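Local coordinates for protein transcriptional regulator (Streptococcus thermophilus LMD-9, PDB 5JUF) that acts as a quorum-sensing transcriptional activator that controls competence in the ComRS system, probably binding DNA through its helix-turn-helix part, at residues D28-T33 with V152-K157; L123-N128 with I166-F171. All coordinates share one frame; numbering follows the deposited sequence.

How the contacts relate
From the N terminus the chain first passes through 28-33, the loop between helices 22-26 and 34-41 in the helix-turn-helix range, then reaches 123-128 on helix 117-130. The loop 152-157 follows helix 139-152 and closes contact 1 back onto 28-33; 166-171 on helix 160-173 then closes contact 2 onto 123-128. The segments therefore alternate, and the two closures cross. Contact 1 ties the helix-turn-helix range to the tetratricopeptide range, whereas contact 2 lies wholly inside the latter. Their centres lie about 18 Å apart, yet they touch where Val-152 CG1 packs on Ile-166 CG1 at 3.7 Å, between helices 139-152 and 160-173.

Contact 1: residues D28-T33 with V152-K157; sequences DGAELT and VKRKRK
A polar, partly buried loop-to-loop contact joins 28-33 to 152-157, and one side chain, that of Arg-154, carries it. The guanidinium grips the backbone carbonyl of Asp-28 end-on, with two N-H groups directed at a single oxygen: NH1 lies 2.9 Å and NH2 2.8 Å from Asp-28 O. That oxygen sits at the guanidinium edge, 12° out of its plane; NH1 meets it in the carbonyl plane, NH2 from above. Both bonds are bent (138° at NH1), as expected for a fork closing on one atom. Behind them the Arg-154 chain bends at its third torsion, and NE donates to the carbonyl of Glu-150, which helps fix the rotation of the group. Ala-30 N and Gly-29 O lie over one face of the guanidinium.

The contact joins the helix-turn-helix part (28-33, between helices 22-26 and 34-41), probably DNA-binding, to the tetratricopeptide part, which as in other RNPP regulators probably senses the peptide signal; this is the apo form. Asp-28 shapes its own loop through an Asx turn, OD1 accepting from Ala-30 N at 3.1 Å. Asp-28 OD2 makes a long salt bridge of 3.7 Å to Arg-154 NH2, with the carboxylate and guanidinium planes 80° apart. Water 1 donates to Gly-29 O at 3.2 Å and accepts a weak bond from Arg-154 NH1. Nearby, Thr-33 OG1 is hydrogen-bonded to Asp-147 of helix 139-152.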
ATOM      1  N   ASP A  28     -12.239   2.511  20.633  1.00 26.69           N
ATOM      2  CA  ASP A  28     -12.252   1.223  19.933  1.00 27.62           C
ATOM      3  C   ASP A  28     -11.002   0.982  19.081  1.00 23.64           C
ATOM      4  O   ASP A  28     -10.969   0.017  18.308  1.00 22.96           O
ATOM      5  CB  ASP A  28     -13.512   1.092  19.069  1.00 26.46           C
ATOM      6  CG  ASP A  28     -13.561   2.107  17.936  1.00 26.80           C
ATOM      7  OD1 ASP A  28     -12.717   3.032  17.915  1.00 27.70           O
ATOM      8  OD2 ASP A  28     -14.458   1.979  17.080  1.00 29.76           O
ATOM      9  N   GLY A  29      -9.987   1.833  19.195  1.00 22.09           N
ATOM     10  CA  GLY A  29      -8.771   1.689  18.416  1.00 25.88           C
ATOM     11  C   GLY A  29      -8.876   2.067  16.951  1.00 25.59           C
ATOM     12  O   GLY A  29      -7.896   1.884  16.220  1.00 25.78           O
ATOM     13  N   ALA A  30     -10.031   2.590  16.499  1.00 21.05           N
ATOM     14  CA  ALA A  30     -10.193   2.947  15.085  1.00 25.29           C
ATOM     15  C   ALA A  30      -9.221   4.039  14.649  1.00 25.21           C
ATOM     16  O   ALA A  30      -8.790   4.076  13.483  1.00 26.77           O
ATOM     17  CB  ALA A  30     -11.626   3.416  14.825  1.00 26.09           C
ATOM     18  N   GLU A  31      -8.908   4.965  15.549  1.00 27.21           N
ATOM     19  CA  GLU A  31      -8.038   6.089  15.250  1.00 25.03           C
ATOM     20  C   GLU A  31      -6.695   6.009  15.950  1.00 29.22           C
ATOM     21  O   GLU A  31      -5.720   6.571  15.446  1.00 30.09           O
ATOM     22  CB  GLU A  31      -8.734   7.404  15.634  1.00 26.48           C
ATOM     23  CG  GLU A  31      -9.936   7.697  14.750  1.00 37.90           C
ATOM     24  CD  GLU A  31     -10.367   9.139  14.835  1.00 45.83           C
ATOM     25  OE1 GLU A  31     -11.496   9.385  15.284  1.00 51.87           O
ATOM     26  OE2 GLU A  31      -9.564  10.029  14.484  1.00 47.40           O
ATOM     27  N   LEU A  32      -6.613   5.298  17.073  1.00 22.24           N
ATOM     28  CA  LEU A  32      -5.373   5.189  17.825  1.00 20.53           C
ATOM     29  C   LEU A  32      -5.442   3.908  18.646  1.00 20.61           C
ATOM     30  O   LEU A  32      -6.402   3.717  19.403  1.00 24.65           O
ATOM     31  CB  LEU A  32      -5.177   6.413  18.729  1.00 24.33           C
ATOM     32  CG  LEU A  32      -3.905   6.391  19.582  1.00 27.40           C
ATOM     33  CD1 LEU A  32      -2.676   6.590  18.712  1.00 26.62           C
ATOM     34  CD2 LEU A  32      -3.962   7.442  20.697  1.00 25.02           C
ATOM     35  N   THR A  33      -4.451   3.031  18.491  1.00 21.67           N
ATOM     36  CA  THR A  33      -4.433   1.815  19.301  1.00 23.11           C
ATOM     37  C   THR A  33      -3.562   2.020  20.534  1.00 20.62           C
ATOM     38  O   THR A  33      -2.744   2.944  20.601  1.00 22.53           O
ATOM     39  CB  THR A  33      -3.912   0.610  18.508  1.00 27.30           C
ATOM     40  OG1 THR A  33      -2.492   0.716  18.351  1.00 21.72           O
ATOM     41  CG2 THR A  33      -4.580   0.534  17.121  1.00 29.02           C
ATOM     42  N   VAL A 152      -7.157  -0.097   9.024  1.00 22.05           N
ATOM     43  CA  VAL A 152      -7.529   0.021   7.610  1.00 22.81           C
ATOM     44  C   VAL A 152      -8.677  -0.920   7.274  1.00 28.43           C
ATOM     45  O   VAL A 152      -9.564  -0.579   6.484  1.00 27.01           O
ATOM     46  CB  VAL A 152      -6.308  -0.250   6.715  1.00 22.84           C
ATOM     47  CG1 VAL A 152      -6.724  -0.373   5.248  1.00 32.32           C
ATOM     48  CG2 VAL A 152      -5.304   0.854   6.860  1.00 27.06           C
ATOM     49  N   LYS A 153      -8.688  -2.120   7.868  1.00 26.67           N
ATOM     50  CA  LYS A 153      -9.704  -3.096   7.495  1.00 29.07           C
ATOM     51  C   LYS A 153     -11.107  -2.669   7.914  1.00 29.42           C
ATOM     52  O   LYS A 153     -12.085  -3.243   7.422  1.00 32.58           O
ATOM     53  CB  LYS A 153      -9.362  -4.478   8.081  1.00 27.32           C
ATOM     54  CG  LYS A 153      -9.819  -4.666   9.504  1.00 37.32           C
ATOM     55  CD  LYS A 153      -9.630  -6.105   9.958  1.00 45.70           C
ATOM     56  CE  LYS A 153      -8.183  -6.522   9.856  1.00 51.13           C
ATOM     57  NZ  LYS A 153      -7.938  -7.883  10.429  1.00 61.12           N
ATOM     58  N   ARG A 154     -11.231  -1.664   8.783  1.00 32.22           N
ATOM     59  CA  ARG A 154     -12.528  -1.103   9.138  1.00 32.80           C
ATOM     60  C   ARG A 154     -12.962   0.049   8.230  1.00 32.28           C
ATOM     61  O   ARG A 154     -14.140   0.432   8.265  1.00 34.26           O
ATOM     62  CB  ARG A 154     -12.523  -0.606  10.590  1.00 32.81           C
ATOM     63  CG  ARG A 154     -12.018  -1.598  11.624  1.00 50.24           C
ATOM     64  CD  ARG A 154     -12.161  -1.014  13.032  1.00 55.20           C
ATOM     65  NE  ARG A 154     -11.071  -1.388  13.936  1.00 59.18           N
ATOM     66  CZ  ARG A 154     -11.081  -1.149  15.247  1.00 59.39           C
ATOM     67  NH1 ARG A 154     -10.053  -1.510  16.018  1.00 39.52           N
ATOM     68  NH2 ARG A 154     -12.135  -0.550  15.790  1.00 64.55           N
ATOM     69  N   LYS A 155     -12.056   0.596   7.420  1.00 25.69           N
ATOM     70  CA  LYS A 155     -12.335   1.753   6.578  1.00 25.88           C
ATOM     71  C   LYS A 155     -13.000   1.350   5.262  1.00 29.01           C
ATOM     72  O   LYS A 155     -12.847   0.228   4.777  1.00 30.02           O
ATOM     73  CB  LYS A 155     -11.033   2.510   6.266  1.00 24.83           C
ATOM     74  CG  LYS A 155     -10.318   3.044   7.541  1.00 29.11           C
ATOM     75  CD  LYS A 155      -9.023   3.802   7.207  1.00 33.06           C
ATOM     76  CE  LYS A 155      -9.312   5.144   6.539  1.00 40.77           C
ATOM     77  NZ  LYS A 155      -8.098   6.018   6.410  1.00 42.90           N
ATOM     78  N   ARG A 156     -13.733   2.307   4.674  1.00 29.29           N
ATOM     79  CA  ARG A 156     -14.283   2.159   3.335  1.00 32.67           C
ATOM     80  C   ARG A 156     -13.666   3.105   2.319  1.00 31.98           C
ATOM     81  O   ARG A 156     -13.761   2.834   1.114  1.00 29.90           O
ATOM     82  CB  ARG A 156     -15.808   2.358   3.361  1.00 31.66           C
ATOM     83  CG  ARG A 156     -16.482   1.198   4.061  1.00 37.51           C
ATOM     84  CD  ARG A 156     -17.903   1.486   4.519  1.00 41.15           C
ATOM     85  NE  ARG A 156     -18.171   0.670   5.701  1.00 59.83           N
ATOM     86  CZ  ARG A 156     -18.706  -0.546   5.666  1.00 74.19           C
ATOM     87  NH1 ARG A 156     -19.058  -1.085   4.507  1.00 98.20           N
ATOM     88  NH2 ARG A 156     -18.892  -1.220   6.791  1.00 68.57           N
ATOM     89  N   LYS A 157     -13.030   4.187   2.765  1.00 28.57           N
ATOM     90  CA  LYS A 157     -12.303   5.111   1.897  1.00 29.21           C
ATOM     91  C   LYS A 157     -10.822   5.014   2.241  1.00 27.34           C
ATOM     92  O   LYS A 157     -10.445   5.232   3.396  1.00 29.04           O
ATOM     93  CB  LYS A 157     -12.793   6.550   2.083  1.00 29.61           C
ATOM     94  CG  LYS A 157     -14.284   6.694   2.334  1.00 43.86           C
ATOM     95  CD  LYS A 157     -15.112   6.146   1.181  1.00 55.14           C
ATOM     96  CE  LYS A 157     -16.599   6.173   1.516  1.00 56.05           C
ATOM     97  NZ  LYS A 157     -17.395   5.348   0.558  1.00 61.59           N
TER
HETATM   98  O   HOH W   1      -7.317  -1.205  15.781  1.00 35.59           O

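Contact 2: residues L123-N128 with I166-F171; sequences LDILEN and IDYYFF
Tyr-168 of helix 160-173 meets Ile-125 and Asn-128 of helix 117-130 in a buried helix-helix contact of the all-helical tetratricopeptide part. The local axes run 10.1 Å apart at 36°, and the nearest CA atoms are those of Ile-125 and Tyr-168, 6.3 Å apart. Ile-125 lays CG1 over one face of the tyrosine ring as a CH-pi contact, 4.2 Å from the ring centroid. Its CD1 lies at the root of the side chain, 3.8 Å from Tyr-168 CB, while CG2 packs beside the same CB. All three of these isoleucine carbons lie on the same side of the ring plane, over its CB end, and Asn-128 takes the hydroxyl end.

Tyr-168 CG stands opposite the backbone N about the first torsion (chi1 -157°), which lays the ring against Ile-125 and brings OH to the asparagine amide. Phe-171, one turn on, meets the same asparagine obliquely, CZ lying 3.9 Å from Asn-128 O.

Further out, Tyr-145 and His-172 each make an edge-to-face pair with Tyr-168, and Trp-135 and Glu-142 also touch it, so the ring has neighbours beyond helix 117-130. The Asn-128 amide has a second, weak bond from ND2 to Ser-138 OG. Its main bond is nearly straight: ND2 donates to Tyr-168 OH over 3.1 Å at 165°, with the hydroxyl oxygen close to the amide plane.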
ATOM      1  N   LEU A 123       7.264   3.323   4.045  1.00 25.30           N
ATOM      2  CA  LEU A 123       8.574   3.105   3.432  1.00 25.21           C
ATOM      3  C   LEU A 123       9.078   1.687   3.682  1.00 23.58           C
ATOM      4  O   LEU A 123       9.668   1.074   2.783  1.00 22.32           O
ATOM      5  CB  LEU A 123       9.582   4.138   3.952  1.00 24.50           C
ATOM      6  CG  LEU A 123       9.210   5.606   3.649  1.00 24.71           C
ATOM      7  CD1 LEU A 123      10.158   6.568   4.334  1.00 22.95           C
ATOM      8  CD2 LEU A 123       9.190   5.861   2.140  1.00 26.69           C
ATOM      9  N   ASP A 124       8.856   1.151   4.896  1.00 22.23           N
ATOM     10  CA  ASP A 124       9.274  -0.219   5.216  1.00 26.82           C
ATOM     11  C   ASP A 124       8.534  -1.237   4.356  1.00 25.73           C
ATOM     12  O   ASP A 124       9.111  -2.251   3.945  1.00 22.51           O
ATOM     13  CB  ASP A 124       9.026  -0.529   6.704  1.00 23.19           C
ATOM     14  CG  ASP A 124      10.047   0.140   7.641  1.00 30.32           C
ATOM     15  OD1 ASP A 124      11.239   0.202   7.300  1.00 32.89           O
ATOM     16  OD2 ASP A 124       9.646   0.605   8.722  1.00 36.99           O
ATOM     17  N   ILE A 125       7.248  -0.992   4.102  1.00 23.51           N
ATOM     18  CA  ILE A 125       6.449  -1.862   3.234  1.00 27.47           C
ATOM     19  C   ILE A 125       7.052  -1.916   1.833  1.00 27.39           C
ATOM     20  O   ILE A 125       7.278  -2.993   1.271  1.00 28.45           O
ATOM     21  CB  ILE A 125       4.990  -1.363   3.189  1.00 23.62           C
ATOM     22  CG1 ILE A 125       4.264  -1.660   4.506  1.00 27.66           C
ATOM     23  CG2 ILE A 125       4.241  -1.981   1.997  1.00 25.99           C
ATOM     24  CD1 ILE A 125       2.807  -1.145   4.538  1.00 24.63           C
ATOM     25  N   LEU A 126       7.301  -0.743   1.247  1.00 27.13           N
ATOM     26  CA  LEU A 126       7.873  -0.682  -0.093  1.00 29.37           C
ATOM     27  C   LEU A 126       9.221  -1.389  -0.149  1.00 29.77           C
ATOM     28  O   LEU A 126       9.514  -2.125  -1.103  1.00 32.70           O
ATOM     29  CB  LEU A 126       8.009   0.779  -0.521  1.00 27.66           C
ATOM     30  CG  LEU A 126       6.711   1.564  -0.736  1.00 32.09           C
ATOM     31  CD1 LEU A 126       7.001   3.061  -0.815  1.00 39.42           C
ATOM     32  CD2 LEU A 126       5.973   1.100  -1.990  1.00 33.91           C
ATOM     33  N   GLU A 127      10.054  -1.196   0.869  1.00 23.79           N
ATOM     34  CA  GLU A 127      11.351  -1.860   0.882  1.00 23.43           C
ATOM     35  C   GLU A 127      11.195  -3.375   0.963  1.00 32.10           C
ATOM     36  O   GLU A 127      11.876  -4.118   0.248  1.00 31.09           O
ATOM     37  CB  GLU A 127      12.192  -1.357   2.047  1.00 29.71           C
ATOM     38  CG  GLU A 127      13.530  -2.048   2.146  1.00 41.88           C
ATOM     39  CD  GLU A 127      14.411  -1.437   3.213  1.00 63.64           C
ATOM     40  OE1 GLU A 127      13.952  -1.333   4.371  1.00 70.36           O
ATOM     41  OE2 GLU A 127      15.552  -1.050   2.888  1.00 74.06           O
ATOM     42  N   ASN A 128      10.312  -3.854   1.844  1.00 30.46           N
ATOM     43  CA  ASN A 128      10.170  -5.298   2.029  1.00 27.26           C
ATOM     44  C   ASN A 128       9.554  -5.962   0.804  1.00 30.37           C
ATOM     45  O   ASN A 128      10.002  -7.034   0.384  1.00 31.73           O
ATOM     46  CB  ASN A 128       9.334  -5.584   3.275  1.00 30.21           C
ATOM     47  CG  ASN A 128      10.136  -5.443   4.556  1.00 35.94           C
ATOM     48  OD1 ASN A 128      11.321  -5.113   4.525  1.00 35.50           O
ATOM     49  ND2 ASN A 128       9.484  -5.668   5.692  1.00 30.97           N
ATOM     50  N   ILE A 166      -2.685  -2.174   2.543  1.00 22.94           N
ATOM     51  CA  ILE A 166      -3.435  -3.249   1.894  1.00 28.89           C
ATOM     52  C   ILE A 166      -2.529  -4.070   0.977  1.00 24.61           C
ATOM     53  O   ILE A 166      -2.656  -5.301   0.889  1.00 25.55           O
ATOM     54  CB  ILE A 166      -4.645  -2.653   1.149  1.00 24.42           C
ATOM     55  CG1 ILE A 166      -5.738  -2.261   2.164  1.00 22.52           C
ATOM     56  CG2 ILE A 166      -5.200  -3.626   0.081  1.00 26.35           C
ATOM     57  CD1 ILE A 166      -6.862  -1.470   1.543  1.00 22.79           C
ATOM     58  N   ASP A 167      -1.600  -3.406   0.280  1.00 23.77           N
ATOM     59  CA  ASP A 167      -0.613  -4.128  -0.524  1.00 27.75           C
ATOM     60  C   ASP A 167       0.237  -5.052   0.343  1.00 29.26           C
ATOM     61  O   ASP A 167       0.548  -6.177  -0.061  1.00 24.15           O
ATOM     62  CB  ASP A 167       0.270  -3.122  -1.279  1.00 27.06           C
ATOM     63  CG  ASP A 167       1.010  -3.737  -2.483  1.00 35.62           C
ATOM     64  OD1 ASP A 167       0.654  -4.836  -2.951  1.00 35.10           O
ATOM     65  OD2 ASP A 167       1.943  -3.079  -2.983  1.00 38.10           O
ATOM     66  N   TYR A 168       0.613  -4.607   1.551  1.00 22.11           N
ATOM     67  CA  TYR A 168       1.394  -5.481   2.423  1.00 26.23           C
ATOM     68  C   TYR A 168       0.563  -6.663   2.918  1.00 23.49           C
ATOM     69  O   TYR A 168       1.103  -7.758   3.118  1.00 21.87           O
ATOM     70  CB  TYR A 168       1.953  -4.682   3.602  1.00 22.90           C
ATOM     71  CG  TYR A 168       3.182  -5.276   4.252  1.00 25.83           C
ATOM     72  CD1 TYR A 168       4.279  -5.639   3.488  1.00 27.74           C
ATOM     73  CD2 TYR A 168       3.261  -5.432   5.628  1.00 23.25           C
ATOM     74  CE1 TYR A 168       5.432  -6.156   4.071  1.00 29.73           C
ATOM     75  CE2 TYR A 168       4.423  -5.955   6.237  1.00 23.95           C
ATOM     76  CZ  TYR A 168       5.499  -6.322   5.443  1.00 23.06           C
ATOM     77  OH  TYR A 168       6.656  -6.834   6.008  1.00 26.52           O
ATOM     78  N   TYR A 169      -0.745  -6.457   3.114  1.00 26.63           N
ATOM     79  CA  TYR A 169      -1.659  -7.563   3.401  1.00 27.56           C
ATOM     80  C   TYR A 169      -1.676  -8.583   2.259  1.00 23.58           C
ATOM     81  O   TYR A 169      -1.547  -9.793   2.490  1.00 27.95           O
ATOM     82  CB  TYR A 169      -3.055  -7.008   3.676  1.00 26.68           C
ATOM     83  CG  TYR A 169      -4.214  -7.984   3.503  1.00 29.26           C
ATOM     84  CD1 TYR A 169      -4.323  -9.128   4.291  1.00 28.43           C
ATOM     85  CD2 TYR A 169      -5.208  -7.742   2.564  1.00 28.12           C
ATOM     86  CE1 TYR A 169      -5.392 -10.008   4.141  1.00 25.64           C
ATOM     87  CE2 TYR A 169      -6.286  -8.625   2.409  1.00 28.04           C
ATOM     88  CZ  TYR A 169      -6.363  -9.753   3.209  1.00 28.48           C
ATOM     89  OH  TYR A 169      -7.425 -10.618   3.068  1.00 29.82           O
ATOM     90  N   PHE A 170      -1.789  -8.115   1.013  1.00 26.47           N
ATOM     91  CA  PHE A 170      -1.718  -9.047  -0.120  1.00 28.34           C
ATOM     92  C   PHE A 170      -0.379  -9.785  -0.150  1.00 28.33           C
ATOM     93  O   PHE A 170      -0.324 -10.977  -0.485  1.00 26.79           O
ATOM     94  CB  PHE A 170      -1.949  -8.300  -1.439  1.00 25.03           C
ATOM     95  CG  PHE A 170      -3.329  -7.719  -1.579  1.00 25.62           C
ATOM     96  CD1 PHE A 170      -4.416  -8.314  -0.954  1.00 27.13           C
ATOM     97  CD2 PHE A 170      -3.537  -6.571  -2.327  1.00 26.47           C
ATOM     98  CE1 PHE A 170      -5.687  -7.778  -1.079  1.00 30.92           C
ATOM     99  CE2 PHE A 170      -4.812  -6.033  -2.449  1.00 24.96           C
ATOM    100  CZ  PHE A 170      -5.880  -6.636  -1.830  1.00 26.87           C
ATOM    101  N   PHE A 171       0.707  -9.090   0.214  1.00 27.64           N
ATOM    102  CA  PHE A 171       2.026  -9.714   0.342  1.00 27.79           C
ATOM    103  C   PHE A 171       2.008 -10.860   1.357  1.00 31.12           C
ATOM    104  O   PHE A 171       2.660 -11.890   1.145  1.00 29.38           O
ATOM    105  CB  PHE A 171       3.041  -8.622   0.724  1.00 25.78           C
ATOM    106  CG  PHE A 171       4.502  -9.043   0.676  1.00 31.33           C
ATOM    107  CD1 PHE A 171       5.131  -9.325  -0.537  1.00 33.18           C
ATOM    108  CD2 PHE A 171       5.268  -9.059   1.839  1.00 30.20           C
ATOM    109  CE1 PHE A 171       6.477  -9.666  -0.575  1.00 36.70           C
ATOM    110  CE2 PHE A 171       6.622  -9.391   1.808  1.00 35.60           C
ATOM    111  CZ  PHE A 171       7.222  -9.705   0.596  1.00 36.13           C
TER